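PDB 1XAU: B- and T-lymphocyte attenuator from Mus musculus, which acts as an inhibitory receptor on lymphocytes, dampening antigen receptor signalling through the phosphatases SHP-1 and SHP-2, and interacts with TNFRSF14 (HVEM). Local coordinates for residues K84-C96 against Q103-R115. Numbering follows the deposited sequence.
Sequences KPIHLSDNGSYSC and QVINSHSVTIHVR. With CD (cadmium ion), chain B.
Asn91 turns its amide across to the edge of strand 110-114, where OD1 accepts two hydrogen bonds, from Val114 N (2.8 Å) and, in the carbonyl plane on a lone pair, from His113 ND1 (3.2 Å). CG lies anti to the backbone N (chi1 -159°), which carries OD1 past Ile112 O to these donors; one water joins Asn91 ND2 to His113 ND1. Antiparallel pairing then runs through the hydrogen-bonded pairs Gly92-Ile112 and Tyr94-Val110, with Ser93 and Thr111 as the non-hydrogen-bonded pair between them. These are strands F and G of the immunoglobulin beta sandwich, and a tyrosine corner ties F to the 3-10 turn 88-90 before it: Tyr94 OH donates to Asp90 O at 2.7 Å, while Asp90 OD2 accepts from His87 N at 2.6 Å. The Tyr94 ring crosses the Ile112 side chain at about a right angle, CD2 lying 4.0 Å from Ile112 CG1. On this same inner face Ile86 CD1 meets Val114 CG2 tip to tip (3.8 Å), and Phe32 and Ile34 of the opposite sheet close over the cluster. Ahead of Val110 in the sequence, at 107-109, the regular pairing gives way, and Ser107 OG accepts from Cys96 N at 2.9 Å while donating to His108 O; Cys96 SG, in the disulfide to Cys36, packs against it. His108 CB points away from strand 92-96, and its NE2 binds a cadmium ion (2.3 Å), whose other ligands are waters.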
loop_
_atom_site.group_PDB
_atom_site.type_symbol
_atom_site.label_atom_id
_atom_site.label_comp_id
_atom_site.label_asym_id
_atom_site.label_seq_id
_atom_site.Cartn_x
_atom_site.Cartn_y
_atom_site.Cartn_z
ATOM N N LYS A 84 -1.513 -13.339 -0.643
ATOM C CA LYS A 84 -2.115 -14.581 -1.115
ATOM C C LYS A 84 -1.310 -15.776 -0.634
ATOM O O LYS A 84 -0.478 -16.318 -1.392
ATOM C CB LYS A 84 -2.103 -14.567 -2.657
ATOM C CG LYS A 84 -2.825 -15.775 -3.321
ATOM C CD LYS A 84 -2.961 -15.616 -4.849
ATOM C CE LYS A 84 -3.417 -16.992 -5.504
ATOM N NZ LYS A 84 -4.238 -16.811 -6.816
ATOM N N PRO A 85 -1.517 -16.181 0.614
ATOM C CA PRO A 85 -2.453 -15.576 1.574
ATOM C C PRO A 85 -1.628 -14.732 2.515
ATOM O O PRO A 85 -0.402 -14.718 2.405
ATOM C CB PRO A 85 -2.976 -16.795 2.346
ATOM C CG PRO A 85 -1.761 -17.654 2.461
ATOM C CD PRO A 85 -1.016 -17.483 1.098
ATOM N N ILE A 86 -2.282 -14.105 3.487
ATOM C CA ILE A 86 -1.598 -13.344 4.492
ATOM C C ILE A 86 -1.084 -14.252 5.633
ATOM O O ILE A 86 -1.654 -15.347 5.888
ATOM C CB ILE A 86 -2.489 -12.225 5.046
ATOM C CG1 ILE A 86 -1.570 -11.298 5.859
ATOM C CG2 ILE A 86 -3.622 -12.806 5.926
ATOM C CD1 ILE A 86 -2.242 -9.961 5.990
ATOM N N HIS A 87 0.045 -13.879 6.220
ATOM C CA HIS A 87 0.634 -14.706 7.274
ATOM C C HIS A 87 0.850 -13.913 8.535
ATOM O O HIS A 87 0.853 -12.668 8.526
ATOM C CB HIS A 87 2.025 -15.242 6.861
ATOM C CG HIS A 87 2.097 -15.818 5.483
ATOM N ND1 HIS A 87 2.641 -15.125 4.408
ATOM C CD2 HIS A 87 1.701 -17.018 4.996
ATOM C CE1 HIS A 87 2.559 -15.879 3.320
ATOM N NE2 HIS A 87 1.995 -17.030 3.655
ATOM N N LEU A 88 1.085 -14.604 9.665
ATOM C CA LEU A 88 1.374 -13.843 10.882
ATOM C C LEU A 88 2.517 -12.870 10.709
ATOM O O LEU A 88 2.464 -11.737 11.260
ATOM C CB LEU A 88 1.720 -14.780 12.102
ATOM C CG LEU A 88 0.503 -15.578 12.588
ATOM C CD1 LEU A 88 0.997 -16.839 13.456
ATOM C CD2 LEU A 88 -0.412 -14.651 13.447
ATOM N N SER A 89 3.548 -13.264 9.975
ATOM C CA SER A 89 4.708 -12.407 9.777
ATOM C C SER A 89 4.388 -11.101 8.999
ATOM O O SER A 89 5.252 -10.186 8.903
ATOM C CB SER A 89 5.820 -13.148 9.011
ATOM O OG SER A 89 5.292 -13.649 7.811
ATOM N N ASP A 90 3.195 -11.041 8.387
ATOM C CA ASP A 90 2.756 -9.850 7.653
ATOM C C ASP A 90 2.225 -8.753 8.549
ATOM O O ASP A 90 1.911 -7.680 8.065
ATOM C CB ASP A 90 1.708 -10.252 6.557
ATOM C CG ASP A 90 2.348 -11.166 5.476
ATOM O OD1 ASP A 90 3.467 -10.797 4.952
ATOM O OD2 ASP A 90 1.794 -12.260 5.155
ATOM N N ASN A 91 2.074 -9.031 9.838
ATOM C CA ASN A 91 1.619 -8.029 10.814
ATOM C C ASN A 91 2.554 -6.802 10.677
ATOM O O ASN A 91 3.781 -6.968 10.484
ATOM C CB ASN A 91 1.854 -8.607 12.187
ATOM C CG ASN A 91 1.038 -7.972 13.228
ATOM O OD1 ASN A 91 -0.130 -8.344 13.450
ATOM N ND2 ASN A 91 1.655 -6.977 13.935
ATOM N N GLY A 92 2.037 -5.602 10.762
ATOM C CA GLY A 92 2.968 -4.460 10.640
ATOM C C GLY A 92 2.321 -3.246 10.030
ATOM O O GLY A 92 1.081 -3.247 9.796
ATOM N N SER A 93 3.126 -2.213 9.728
ATOM C CA SER A 93 2.632 -0.920 9.211
ATOM C C SER A 93 3.104 -0.762 7.789
ATOM O O SER A 93 4.275 -1.063 7.520
ATOM C CB SER A 93 3.195 0.275 10.062
ATOM O OG SER A 93 2.648 0.245 11.365
ATOM N N TYR A 94 2.194 -0.368 6.879
ATOM C CA TYR A 94 2.519 -0.264 5.458
ATOM C C TYR A 94 2.218 1.168 4.934
ATOM O O TYR A 94 1.385 1.864 5.481
ATOM C CB TYR A 94 1.619 -1.262 4.696
ATOM C CG TYR A 94 1.910 -2.721 5.031
ATOM C CD1 TYR A 94 2.745 -3.447 4.213
ATOM C CD2 TYR A 94 1.383 -3.329 6.175
ATOM C CE1 TYR A 94 3.051 -4.777 4.498
ATOM C CE2 TYR A 94 1.699 -4.669 6.507
ATOM C CZ TYR A 94 2.544 -5.374 5.633
ATOM O OH TYR A 94 2.917 -6.716 5.803
ATOM N N SER A 95 2.882 1.590 3.884
ATOM C CA SER A 95 2.555 2.920 3.289
ATOM C C SER A 95 2.925 2.784 1.828
ATOM O O SER A 95 3.649 1.836 1.455
ATOM C CB SER A 95 3.396 4.075 3.938
ATOM O OG SER A 95 4.799 3.864 3.742
ATOM N N CYS A 96 2.488 3.727 0.986
ATOM C CA CYS A 96 2.852 3.681 -0.431
ATOM C C CYS A 96 3.610 5.008 -0.733
ATOM O O CYS A 96 3.461 6.006 -0.003
ATOM C CB CYS A 96 1.562 3.449 -1.333
ATOM S SG CYS A 96 0.190 4.587 -0.840
ATOM N N GLN A 103 9.970 15.041 -6.884
ATOM C CA GLN A 103 9.932 14.811 -5.454
ATOM C C GLN A 103 9.358 13.501 -5.061
ATOM O O GLN A 103 8.814 12.770 -5.882
ATOM C CB GLN A 103 9.157 15.903 -4.704
ATOM C CG GLN A 103 7.871 16.203 -5.354
ATOM C CD GLN A 103 8.103 16.494 -6.822
ATOM O OE1 GLN A 103 8.727 17.522 -7.183
ATOM N NE2 GLN A 103 7.653 15.573 -7.691
ATOM N N VAL A 104 9.501 13.250 -3.768
ATOM C CA VAL A 104 9.016 12.036 -3.138
ATOM C C VAL A 104 7.646 12.339 -2.577
ATOM O O VAL A 104 7.450 13.359 -1.881
ATOM C CB VAL A 104 9.922 11.626 -1.968
ATOM C CG1 VAL A 104 9.386 10.350 -1.301
ATOM C CG2 VAL A 104 11.352 11.432 -2.500
ATOM N N ILE A 105 6.668 11.499 -2.903
ATOM C CA ILE A 105 5.374 11.726 -2.351
ATOM C C ILE A 105 5.122 10.510 -1.451
ATOM O O ILE A 105 5.395 9.394 -1.870
ATOM C CB ILE A 105 4.327 11.815 -3.458
ATOM C CG1 ILE A 105 4.677 13.019 -4.370
ATOM C CG2 ILE A 105 2.952 11.919 -2.834
ATOM C CD1 ILE A 105 3.845 13.079 -5.632
ATOM N N ASN A 106 4.595 10.725 -0.257
ATOM C CA ASN A 106 4.357 9.609 0.671
ATOM C C ASN A 106 2.906 9.570 1.112
ATOM O O ASN A 106 2.122 10.493 0.819
ATOM C CB ASN A 106 5.254 9.752 1.897
ATOM C CG ASN A 106 6.740 9.461 1.584
ATOM O OD1 ASN A 106 7.554 10.342 1.696
ATOM N ND2 ASN A 106 7.071 8.235 1.198
ATOM N N SER A 107 2.530 8.515 1.825
ATOM C CA SER A 107 1.153 8.415 2.266
ATOM C C SER A 107 1.174 8.191 3.736
ATOM O O SER A 107 2.213 7.953 4.309
ATOM C CB SER A 107 0.420 7.168 1.697
ATOM O OG SER A 107 1.036 5.949 2.168
ATOM N N HIS A 108 -0.019 8.200 4.312
ATOM C CA HIS A 108 -0.159 7.863 5.688
ATOM C C HIS A 108 -0.032 6.298 5.737
ATOM O O HIS A 108 -0.129 5.618 4.698
ATOM C CB HIS A 108 -1.555 8.279 6.160
ATOM C CG HIS A 108 -1.683 9.766 6.348
ATOM N ND1 HIS A 108 -0.797 10.452 7.147
ATOM C CD2 HIS A 108 -2.495 10.700 5.787
ATOM C CE1 HIS A 108 -1.050 11.752 7.075
ATOM N NE2 HIS A 108 -2.073 11.926 6.260
ATOM N N SER A 109 0.146 5.743 6.936
ATOM C CA SER A 109 0.331 4.308 7.052
ATOM C C SER A 109 -0.985 3.593 7.377
ATOM O O SER A 109 -1.953 4.205 7.886
ATOM C CB SER A 109 1.339 4.010 8.196
ATOM O OG SER A 109 0.809 4.539 9.400
ATOM N N VAL A 110 -1.025 2.313 7.034
ATOM C CA VAL A 110 -2.144 1.427 7.406
ATOM C C VAL A 110 -1.492 0.349 8.248
ATOM O O VAL A 110 -0.475 -0.234 7.853
ATOM C CB VAL A 110 -2.938 0.849 6.167
ATOM C CG1 VAL A 110 -2.029 0.391 5.096
ATOM C CG2 VAL A 110 -3.882 -0.270 6.612
ATOM N N THR A 111 -2.060 0.066 9.419
ATOM C CA THR A 111 -1.459 -0.942 10.305
ATOM C C THR A 111 -2.316 -2.183 10.168
ATOM O O THR A 111 -3.554 -2.073 10.291
ATOM C CB THR A 111 -1.621 -0.460 11.764
ATOM O OG1 THR A 111 -0.813 0.701 11.912
ATOM C CG2 THR A 111 -1.160 -1.502 12.770
ATOM N N ILE A 112 -1.692 -3.336 9.906
ATOM C CA ILE A 112 -2.467 -4.591 9.773
ATOM C C ILE A 112 -2.106 -5.463 10.960
ATOM O O ILE A 112 -0.925 -5.640 11.275
ATOM C CB ILE A 112 -2.036 -5.361 8.472
ATOM C CG1 ILE A 112 -2.281 -4.415 7.287
ATOM C CG2 ILE A 112 -2.800 -6.731 8.344
ATOM C CD1 ILE A 112 -3.689 -3.803 7.327
ATOM N N HIS A 113 -3.100 -6.027 11.599
ATOM C CA HIS A 113 -2.816 -6.888 12.716
ATOM C C HIS A 113 -3.348 -8.250 12.240
ATOM O O HIS A 113 -4.501 -8.335 11.890
ATOM C CB HIS A 113 -3.600 -6.421 13.939
ATOM C CG HIS A 113 -3.656 -7.442 15.026
ATOM N ND1 HIS A 113 -2.532 -8.030 15.552
ATOM C CD2 HIS A 113 -4.702 -8.012 15.655
ATOM C CE1 HIS A 113 -2.871 -8.934 16.446
ATOM N NE2 HIS A 113 -4.189 -8.940 16.533
ATOM N N VAL A 114 -2.515 -9.278 12.254
ATOM C CA VAL A 114 -2.931 -10.610 11.764
ATOM C C VAL A 114 -3.131 -11.552 12.948
ATOM O O VAL A 114 -2.223 -11.721 13.784
ATOM C CB VAL A 114 -1.861 -11.151 10.851
ATOM C CG1 VAL A 114 -2.334 -12.520 10.228
ATOM C CG2 VAL A 114 -1.576 -10.132 9.678
ATOM N N ARG A 115 -4.326 -12.102 13.034
ATOM C CA ARG A 115 -4.739 -13.043 14.118
ATOM C C ARG A 115 -4.638 -14.516 13.688
ATOM O O ARG A 115 -4.857 -14.818 12.487
ATOM C CB ARG A 115 -6.181 -12.698 14.497
ATOM C CG ARG A 115 -6.452 -11.204 14.721
ATOM C CD ARG A 115 -8.001 -10.884 14.623
ATOM N NE ARG A 115 -8.440 -10.724 13.231
ATOM C CZ ARG A 115 -9.580 -10.144 12.856
ATOM N NH1 ARG A 115 -10.415 -9.659 13.786
ATOM N NH2 ARG A 115 -9.898 -10.041 11.537
HETATM CD CD CD B . -3.183 13.769 5.492
HETATM O O HOH W 1 -0.202 -6.565 15.843
HETATM O O HOH W 2 4.885 6.696 2.096
HETATM O O HOH W 3 -0.961 15.083 6.086
HETATM O O HOH W 4 -3.868 14.313 7.494
HETATM O O HOH W 5 -4.586 15.761 5.555
HETATM O O HOH W 6 -4.794 13.019 5.263
#